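Local atomic coordinates of AlyQ (Persicobacter sp. CCB-QB2, PDB entry 7D2A), a protein that binds alginate-derived uronic acids, including an unsaturated mannuronic acid, through a family 32 carbohydrate-binding module that also carries a calcium ion. Residues S78-L83 with A108-I113; V14-H19 with T34-N39. All blocks are in the same frame, centred on the assembly; numbering follows the deposited sequence.

Interaction 1: S78-L83 with A108-I113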
ATOM      1  N   SER A  78      -2.435  12.569   9.569  1.00 17.41           N
ATOM      2  CA  SER A  78      -1.674  13.795   9.216  1.00 21.95           C
ATOM      3  C   SER A  78      -0.199  13.673   9.656  1.00 21.88           C
ATOM      4  O   SER A  78       0.608  14.353   9.078  1.00 27.45           O
ATOM      5  CB  SER A  78      -2.366  14.955   9.866  1.00 26.35           C
ATOM      6  OG  SER A  78      -2.139  14.868  11.265  1.00 30.88           O
ATOM      7  N   ASP A  79       0.140  12.857  10.674  1.00 26.21           N
ATOM      8  CA  ASP A  79       1.515  12.731  11.239  1.00 27.29           C
ATOM      9  C   ASP A  79       2.025  11.321  10.987  1.00 26.18           C
ATOM     10  O   ASP A  79       1.611  10.405  11.689  1.00 27.78           O
ATOM     11  CB  ASP A  79       1.582  13.061  12.745  1.00 30.73           C
ATOM     12  CG  ASP A  79       2.995  13.060  13.347  1.00 37.24           C
ATOM     13  OD1 ASP A  79       3.952  12.737  12.605  1.00 34.65           O
ATOM     14  OD2 ASP A  79       3.147  13.386  14.582  1.00 34.22           O
ATOM     15  N   PRO A  80       3.027  11.137  10.092  1.00 26.26           N
ATOM     16  CA  PRO A  80       3.653   9.834   9.861  1.00 24.18           C
ATOM     17  C   PRO A  80       4.062   9.079  11.138  1.00 25.50           C
ATOM     18  O   PRO A  80       4.011   7.849  11.140  1.00 26.26           O
ATOM     19  CB  PRO A  80       4.887  10.184   9.001  1.00 24.24           C
ATOM     20  CG  PRO A  80       4.493  11.465   8.286  1.00 24.29           C
ATOM     21  CD  PRO A  80       3.603  12.200   9.259  1.00 25.25           C
ATOM     22  N   ALA A  81       4.390   9.801  12.219  1.00 27.04           N
ATOM     23  CA  ALA A  81       4.869   9.181  13.486  1.00 29.53           C
ATOM     24  C   ALA A  81       3.699   8.695  14.361  1.00 32.49           C
ATOM     25  O   ALA A  81       3.963   7.918  15.310  1.00 32.24           O
ATOM     26  CB  ALA A  81       5.758  10.142  14.239  1.00 31.45           C
ATOM     27  N   SER A  82       2.460   9.058  14.024  1.00 30.19           N
ATOM     28  CA  SER A  82       1.243   8.874  14.869  1.00 33.12           C
ATOM     29  C   SER A  82       0.023   8.622  13.977  1.00 27.33           C
ATOM     30  O   SER A  82      -1.016   9.212  14.178  1.00 34.05           O
ATOM     31  CB  SER A  82       1.003  10.085  15.752  1.00 33.82           C
ATOM     32  OG  SER A  82       0.579  11.193  14.965  1.00 36.83           O
ATOM     33  N   LEU A  83       0.177   7.738  13.023  1.00 20.98           N
ATOM     34  CA  LEU A  83      -0.915   7.286  12.144  1.00 17.17           C
ATOM     35  C   LEU A  83      -1.872   6.374  12.918  1.00 16.87           C
ATOM     36  O   LEU A  83      -1.499   5.819  13.993  1.00 18.29           O
ATOM     37  CB  LEU A  83      -0.232   6.559  10.984  1.00 16.67           C
ATOM     38  CG  LEU A  83       0.696   7.421  10.123  1.00 16.82           C
ATOM     39  CD1 LEU A  83       1.382   6.489   9.100  1.00 17.93           C
ATOM     40  CD2 LEU A  83      -0.063   8.522   9.421  1.00 17.49           C
ATOM     41  N   ALA A 108      -6.985  12.132   5.679  1.00 13.93           N
ATOM     42  CA  ALA A 108      -5.571  11.720   5.753  1.00 13.60           C
ATOM     43  C   ALA A 108      -4.787  12.469   4.688  1.00 13.31           C
ATOM     44  O   ALA A 108      -5.290  12.633   3.562  1.00 13.86           O
ATOM     45  CB  ALA A 108      -5.353  10.229   5.563  1.00 13.80           C
ATOM     46  N   ARG A 109      -3.582  12.854   5.039  1.00 13.04           N
ATOM     47  CA  ARG A 109      -2.558  13.258   4.058  1.00 12.59           C
ATOM     48  C   ARG A 109      -1.698  12.040   3.755  1.00 13.01           C
ATOM     49  O   ARG A 109      -1.263  11.906   2.592  1.00 13.61           O
ATOM     50  CB  ARG A 109      -1.715  14.429   4.570  1.00 13.82           C
ATOM     51  CG  ARG A 109      -0.492  14.663   3.699  1.00 15.18           C
ATOM     52  CD  ARG A 109       0.266  15.923   4.030  1.00 16.95           C
ATOM     53  NE  ARG A 109       1.441  15.995   3.181  1.00 17.90           N
ATOM     54  CZ  ARG A 109       2.288  17.017   3.138  1.00 21.33           C
ATOM     55  NH1 ARG A 109       2.110  18.081   3.909  1.00 21.67           N
ATOM     56  NH2 ARG A 109       3.355  16.931   2.365  1.00 19.68           N
ATOM     57  N   TYR A 110      -1.404  11.196   4.762  1.00 12.21           N
ATOM     58  CA  TYR A 110      -0.451  10.065   4.616  1.00 12.12           C
ATOM     59  C   TYR A 110      -1.219   8.765   4.780  1.00 11.66           C
ATOM     60  O   TYR A 110      -2.047   8.617   5.730  1.00 12.41           O
ATOM     61  CB  TYR A 110       0.669  10.157   5.654  1.00 13.59           C
ATOM     62  CG  TYR A 110       1.538  11.369   5.503  1.00 13.78           C
ATOM     63  CD1 TYR A 110       2.588  11.418   4.610  1.00 13.64           C
ATOM     64  CD2 TYR A 110       1.290  12.510   6.247  1.00 16.18           C
ATOM     65  CE1 TYR A 110       3.338  12.558   4.417  1.00 16.82           C
ATOM     66  CE2 TYR A 110       2.062  13.649   6.110  1.00 17.36           C
ATOM     67  CZ  TYR A 110       3.109  13.669   5.214  1.00 17.82           C
ATOM     68  OH  TYR A 110       3.882  14.787   5.061  1.00 20.90           O
ATOM     69  N   ILE A 111      -0.901   7.808   3.914  1.00 10.65           N
ATOM     70  CA  ILE A 111      -1.408   6.423   3.939  1.00 10.96           C
ATOM     71  C   ILE A 111      -0.207   5.509   3.957  1.00 11.15           C
ATOM     72  O   ILE A 111       0.647   5.635   3.070  1.00 11.91           O
ATOM     73  CB  ILE A 111      -2.297   6.130   2.722  1.00 12.16           C
ATOM     74  CG1 ILE A 111      -3.596   6.937   2.696  1.00 13.40           C
ATOM     75  CG2 ILE A 111      -2.600   4.648   2.712  1.00 13.15           C
ATOM     76  CD1 ILE A 111      -3.538   8.370   2.359  1.00 14.97           C
ATOM     77  N   ARG A 112      -0.119   4.674   4.980  1.00 10.71           N
ATOM     78  CA  ARG A 112       1.005   3.745   5.120  1.00 11.04           C
ATOM     79  C   ARG A 112       0.495   2.324   5.008  1.00 10.64           C
ATOM     80  O   ARG A 112      -0.436   1.944   5.748  1.00 11.50           O
ATOM     81  CB  ARG A 112       1.684   3.960   6.475  1.00  9.53           C
ATOM     82  CG  ARG A 112       2.819   2.987   6.764  1.00 11.39           C
ATOM     83  CD  ARG A 112       3.542   3.424   8.014  1.00 11.93           C
ATOM     84  NE  ARG A 112       4.329   4.600   7.797  1.00 13.86           N
ATOM     85  CZ  ARG A 112       5.066   5.208   8.729  1.00 16.07           C
ATOM     86  NH1 ARG A 112       5.073   4.739   9.968  1.00 19.07           N
ATOM     87  NH2 ARG A 112       5.754   6.299   8.412  1.00 17.95           N
ATOM     88  N   ILE A 113       1.133   1.490   4.183  1.00 10.57           N
ATOM     89  CA  ILE A 113       0.899   0.046   4.140  1.00  9.91           C
ATOM     90  C   ILE A 113       2.045  -0.635   4.856  1.00 11.34           C
ATOM     91  O   ILE A 113       3.161  -0.450   4.436  1.00 11.47           O
ATOM     92  CB  ILE A 113       0.736  -0.490   2.701  1.00 10.88           C
ATOM     93  CG1 ILE A 113      -0.443   0.198   2.017  1.00 11.71           C
ATOM     94  CG2 ILE A 113       0.644  -1.985   2.747  1.00 11.42           C
ATOM     95  CD1 ILE A 113      -0.608  -0.188   0.572  1.00 12.50           C
TER
HETATM   96  O   HOH W   1       7.398   7.400  10.510  1.00 40.36           O
HETATM   97  O   HOH W   2       6.431   6.157  12.298  1.00 43.16           O
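Pro80 CG sits over the middle of the Tyr110 ring, a CH-pi contact at the heart of the interaction. It stands 3.8 Å from the centroid of the Tyr110 ring and only 6° off the normal, so that the somewhat polarised C-H groups of a proline ring meet an aromatic face. The opposite face of the ring is covered by Arg109 CG, off toward the rim, so the phenol is held between two aliphatic groups. At its edge, near the ring plane, Ser78 O comes within 3.4 Å of Tyr110 CE2.

The other apolar contacts belong to Leu83. CD1 touches Arg112 CB at 3.7 Å and also lies over one face of the guanidinium, off its centre, while CD2 reaches Tyr110 CB at 4.2 Å. A branched leucine suits this place because its two methyls serve two neighbours. Arg112 offers Leu83 both its aliphatic stem and a guanidinium face: CG is anti to the backbone N (chi1 177°), and the bend at chi3 (-72°) turns one face of the guanidinium to Leu83 CD1.

Polar contact is largely through water. Pro80 O is 3.5 Å from Arg112 NH1 at a poor angle, but a water in the guanidinium plane accepts from NH1 at 3.0 Å and donates to Pro80 O; a second, on NH2, bonds that oxygen weakly. Arg112 NE is bonded to Thr46. Within the loop, Asp79 OD1 accepts from Ala81 N at 3.0 Å, an Asx turn with Pro80 at its middle residue.

The surface loop 78-83 connects strands 70-77 and 84-90, lying over strand 110-118 near the classic beta bulge that Arg109 and Tyr110 form opposite Gly77; strand 43-49 flanks 110-118 on its other side.

Interaction 2: V14-H19 with T34-N39. With CA (calcium ion), chain C; MAW (4-deoxy-alpha-L-erythro-hex-4-enopyranuronic acid), chain B.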
ATOM      1  N   VAL A  14       6.375   9.093  -2.364  1.00 14.40           N
ATOM      2  CA  VAL A  14       6.368   7.776  -1.700  1.00 12.62           C
ATOM      3  C   VAL A  14       7.714   7.584  -1.017  1.00 13.77           C
ATOM      4  O   VAL A  14       8.756   7.900  -1.603  1.00 14.30           O
ATOM      5  CB  VAL A  14       6.094   6.611  -2.681  1.00 14.95           C
ATOM      6  CG1 VAL A  14       5.776   5.320  -1.972  1.00 14.10           C
ATOM      7  CG2 VAL A  14       5.012   6.920  -3.683  1.00 18.05           C
ATOM      8  N   THR A  15       7.678   7.141   0.213  1.00 12.40           N
ATOM      9  CA  THR A  15       8.879   6.726   0.961  1.00 13.91           C
ATOM     10  C   THR A  15       8.666   5.311   1.458  1.00 13.98           C
ATOM     11  O   THR A  15       7.512   4.822   1.496  1.00 11.51           O
ATOM     12  CB  THR A  15       9.163   7.680   2.117  1.00 15.21           C
ATOM     13  OG1 THR A  15       8.106   7.558   3.063  1.00 15.96           O
ATOM     14  CG2 THR A  15       9.353   9.104   1.646  1.00 15.65           C
ATOM     15  N   ALA A  16       9.698   4.724   2.050  1.00 12.14           N
ATOM     16  CA  ALA A  16       9.535   3.400   2.673  1.00 11.93           C
ATOM     17  C   ALA A  16      10.588   3.177   3.751  1.00 10.80           C
ATOM     18  O   ALA A  16      11.623   3.795   3.714  1.00 11.88           O
ATOM     19  CB  ALA A  16       9.609   2.297   1.644  1.00 13.00           C
ATOM     20  N   SER A  17      10.302   2.245   4.630  1.00 11.52           N
ATOM     21  CA  SER A  17      11.223   1.795   5.702  1.00 11.94           C
ATOM     22  C   SER A  17      12.526   1.237   5.121  1.00 13.41           C
ATOM     23  O   SER A  17      13.542   1.317   5.814  1.00 14.97           O
ATOM     24  CB  SER A  17      10.557   0.832   6.609  1.00 13.85           C
ATOM     25  OG  SER A  17      10.083  -0.306   5.933  1.00 13.71           O
ATOM     26  N   ALA A  18      12.457   0.597   3.955  1.00 13.38           N
ATOM     27  CA  ALA A  18      13.575  -0.116   3.312  1.00 13.02           C
ATOM     28  C   ALA A  18      13.132  -0.441   1.901  1.00 12.20           C
ATOM     29  O   ALA A  18      11.910  -0.376   1.579  1.00 12.55           O
ATOM     30  CB  ALA A  18      13.897  -1.372   4.067  1.00 16.42           C
ATOM     31  N   HIS A  19      14.103  -0.735   1.046  1.00 13.13           N
ATOM     32  CA  HIS A  19      13.833  -1.338  -0.271  1.00 12.42           C
ATOM     33  C   HIS A  19      15.106  -2.020  -0.751  1.00 13.79           C
ATOM     34  O   HIS A  19      16.163  -1.733  -0.230  1.00 16.14           O
ATOM     35  CB  HIS A  19      13.371  -0.275  -1.265  1.00 12.94           C
ATOM     36  CG  HIS A  19      14.454   0.667  -1.658  1.00 13.34           C
ATOM     37  ND1 HIS A  19      15.462   0.311  -2.562  1.00 16.58           N
ATOM     38  CD2 HIS A  19      14.779   1.911  -1.208  1.00 13.47           C
ATOM     39  CE1 HIS A  19      16.289   1.331  -2.700  1.00 17.05           C
ATOM     40  NE2 HIS A  19      15.907   2.354  -1.881  1.00 13.45           N
ATOM     41  N   THR A  34       6.551  -3.511 -12.432  1.00 10.46           N
ATOM     42  CA  THR A  34       7.552  -2.869 -11.551  1.00 10.99           C
ATOM     43  C   THR A  34       6.997  -2.842 -10.147  1.00 11.29           C
ATOM     44  O   THR A  34       5.758  -2.647  -9.991  1.00 10.90           O
ATOM     45  CB  THR A  34       7.880  -1.467 -12.025  1.00 11.30           C
ATOM     46  OG1 THR A  34       6.693  -0.708 -11.851  1.00 10.70           O
ATOM     47  CG2 THR A  34       8.398  -1.448 -13.447  1.00 12.68           C
ATOM     48  N   ARG A  35       7.853  -3.019  -9.154  1.00 11.32           N
ATOM     49  CA  ARG A  35       7.406  -3.215  -7.767  1.00 11.16           C
ATOM     50  C   ARG A  35       8.287  -2.436  -6.800  1.00 11.80           C
ATOM     51  O   ARG A  35       9.447  -2.091  -7.111  1.00 11.65           O
ATOM     52  CB  ARG A  35       7.452  -4.688  -7.350  1.00 11.65           C
ATOM     53  CG  ARG A  35       8.847  -5.271  -7.260  1.00 11.16           C
ATOM     54  CD  ARG A  35       8.821  -6.763  -7.053  1.00 12.18           C
ATOM     55  NE  ARG A  35      10.153  -7.324  -6.889  1.00 12.34           N
ATOM     56  CZ  ARG A  35      10.889  -7.854  -7.874  1.00 15.48           C
ATOM     57  NH1 ARG A  35      10.448  -7.882  -9.132  1.00 16.55           N
ATOM     58  NH2 ARG A  35      12.065  -8.393  -7.588  1.00 15.09           N
ATOM     59  N   TRP A  36       7.746  -2.234  -5.596  1.00 10.59           N
ATOM     60  CA  TRP A  36       8.569  -1.984  -4.396  1.00 10.10           C
ATOM     61  C   TRP A  36       8.728  -3.309  -3.664  1.00 11.00           C
ATOM     62  O   TRP A  36       7.715  -4.058  -3.534  1.00 11.11           O
ATOM     63  CB  TRP A  36       7.819  -1.005  -3.484  1.00  9.99           C
ATOM     64  CG  TRP A  36       8.356  -0.969  -2.087  1.00 10.88           C
ATOM     65  CD1 TRP A  36       9.553  -0.501  -1.675  1.00 10.93           C
ATOM     66  CD2 TRP A  36       7.694  -1.441  -0.904  1.00 11.38           C
ATOM     67  NE1 TRP A  36       9.710  -0.622  -0.326  1.00 11.51           N
ATOM     68  CE2 TRP A  36       8.570  -1.198   0.180  1.00 11.18           C
ATOM     69  CE3 TRP A  36       6.449  -2.018  -0.648  1.00 11.98           C
ATOM     70  CZ2 TRP A  36       8.228  -1.490   1.513  1.00 12.07           C
ATOM     71  CZ3 TRP A  36       6.140  -2.375   0.645  1.00 11.98           C
ATOM     72  CH2 TRP A  36       7.004  -2.078   1.722  1.00 11.58           C
ATOM     73  N   SER A  37       9.931  -3.621  -3.201  1.00 11.29           N
ATOM     74  CA  SER A  37      10.187  -4.815  -2.380  1.00 11.04           C
ATOM     75  C   SER A  37      10.974  -4.405  -1.148  1.00 12.01           C
ATOM     76  O   SER A  37      12.010  -3.741  -1.287  1.00 11.78           O
ATOM     77  CB  SER A  37      10.898  -5.896  -3.140  1.00 11.29           C
ATOM     78  OG  SER A  37      10.138  -6.410  -4.228  1.00 12.28           O
ATOM     79  N   ALA A  38      10.585  -4.961  -0.024  1.00 12.07           N
ATOM     80  CA  ALA A  38      11.343  -4.863   1.238  1.00 12.44           C
ATOM     81  C   ALA A  38      11.116  -6.145   2.005  1.00 13.53           C
ATOM     82  O   ALA A  38       9.974  -6.591   2.160  1.00 13.38           O
ATOM     83  CB  ALA A  38      10.933  -3.627   2.023  1.00 13.87           C
ATOM     84  N   ASN A  39      12.191  -6.664   2.581  1.00 14.58           N
ATOM     85  CA  ASN A  39      12.154  -7.987   3.209  1.00 14.90           C
ATOM     86  C   ASN A  39      11.901  -7.831   4.703  1.00 15.27           C
ATOM     87  O   ASN A  39      12.574  -6.983   5.347  1.00 16.84           O
ATOM     88  CB  ASN A  39      13.437  -8.762   2.945  1.00 15.65           C
ATOM     89  CG  ASN A  39      13.296 -10.223   3.315  1.00 19.90           C
ATOM     90  OD1 ASN A  39      12.206 -10.797   3.386  1.00 16.85           O
ATOM     91  ND2 ASN A  39      14.440 -10.829   3.582  1.00 23.12           N
TER
HETATM   92 CA    CA C 401       4.586  -0.517 -10.664  1.00 12.07          CA
HETATM   93  C1  MAW B   2      13.166 -11.786  -3.633  1.00 19.57           C
HETATM   94  C2  MAW B   2      13.574 -10.651  -4.485  1.00 17.55           C
HETATM   95  O2  MAW B   2      13.323 -10.863  -5.903  1.00 20.91           O
HETATM   96  C3  MAW B   2      12.783  -9.418  -3.968  1.00 18.42           C
HETATM   97  O3  MAW B   2      12.842  -8.348  -4.893  1.00 16.27           O
HETATM   98  C4  MAW B   2      11.325  -9.830  -3.711  1.00 19.10           C
HETATM   99  C5  MAW B   2      10.904 -11.071  -3.751  1.00 18.02           C
HETATM  100  O5  MAW B   2      11.827 -12.168  -3.989  1.00 19.81           O
HETATM  101  C6  MAW B   2       9.554 -11.489  -3.511  1.00 17.16           C
HETATM  102  O6A MAW B   2       9.317 -12.738  -3.528  1.00 16.45           O
HETATM  103  O6B MAW B   2       8.626 -10.639  -3.232  1.00 14.68           O
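Residues 14-19 leave strand 13-16 and bring His19 CA to 4.6 Å from Ala38 CA beside strand 36-39, where a CA-H...O contact joins His19 CA to Ser37 O at 3.2 Å. The principal link is made by Trp36: its indole NE1 donates to Ala18 O at 2.9 Å with an angle of 159° at the hydrogen, and the oxygen lies close to the ring plane. CG anti to the backbone N (chi1 164°) carries the indole toward the 14-19 segment. Ala16 CB approaches NE1 obliquely at 3.5 Å, and His19 CB lies at the ring edge. Alanines suit these close quarters: the single methyl of Ala38 fits against Ala18 O at 3.4 Å. A phenylalanine in place of Trp36 would probably leave Ala18 O without its indole donor and open a gap beside Ala16.

Thr34, Arg35 and Ser37 of the same segment serve the calcium ion and the sugar. Thr34 binds the calcium ion through both O and OG1, joined there by Asn26, Asp29, Asn31, Thr127 and Glu128. A long arginine suits position 35 because its in-plane N-H groups reach two oxygens: NE donates to Ser37 OG, and NH2 gives an almost straight bond (175°) of 2.8 Å to O3 of the unsaturated uronic acid. Ser37, itself bonded to Ser125, probably helps hold the guanidinium in place; Ser125 also bonds the sugar.

Strand 36-39 pairs antiparallel with strand 123-133, whereas strand 13-16 lies at the margin of the other sheet beside 43-49. The two sheets form the beta-sandwich of the F5/8 type C family, and Trp36, touching Ile45 and Ile126, reaches a strand of each.

The two contacts follow one another along the chain, interaction 2 closing before interaction 1 opens, and both belong to the F5/8 type C domain. Their centres are about 17 Å apart and their nearest atoms about 5 Å, without touching. They share the five-stranded antiparallel sheet: 14-16 belong to one of its outermost strands, 13-16, while 108-113 enters its central strand 110-118, with 43-49 between them. Interaction 2 also reaches the other sheet through strand 36-39. Interaction 1 is thus surface packing of a loop connecting two strands, whereas interaction 2 joins the sheets beside the calcium ion and uronic acid pocket.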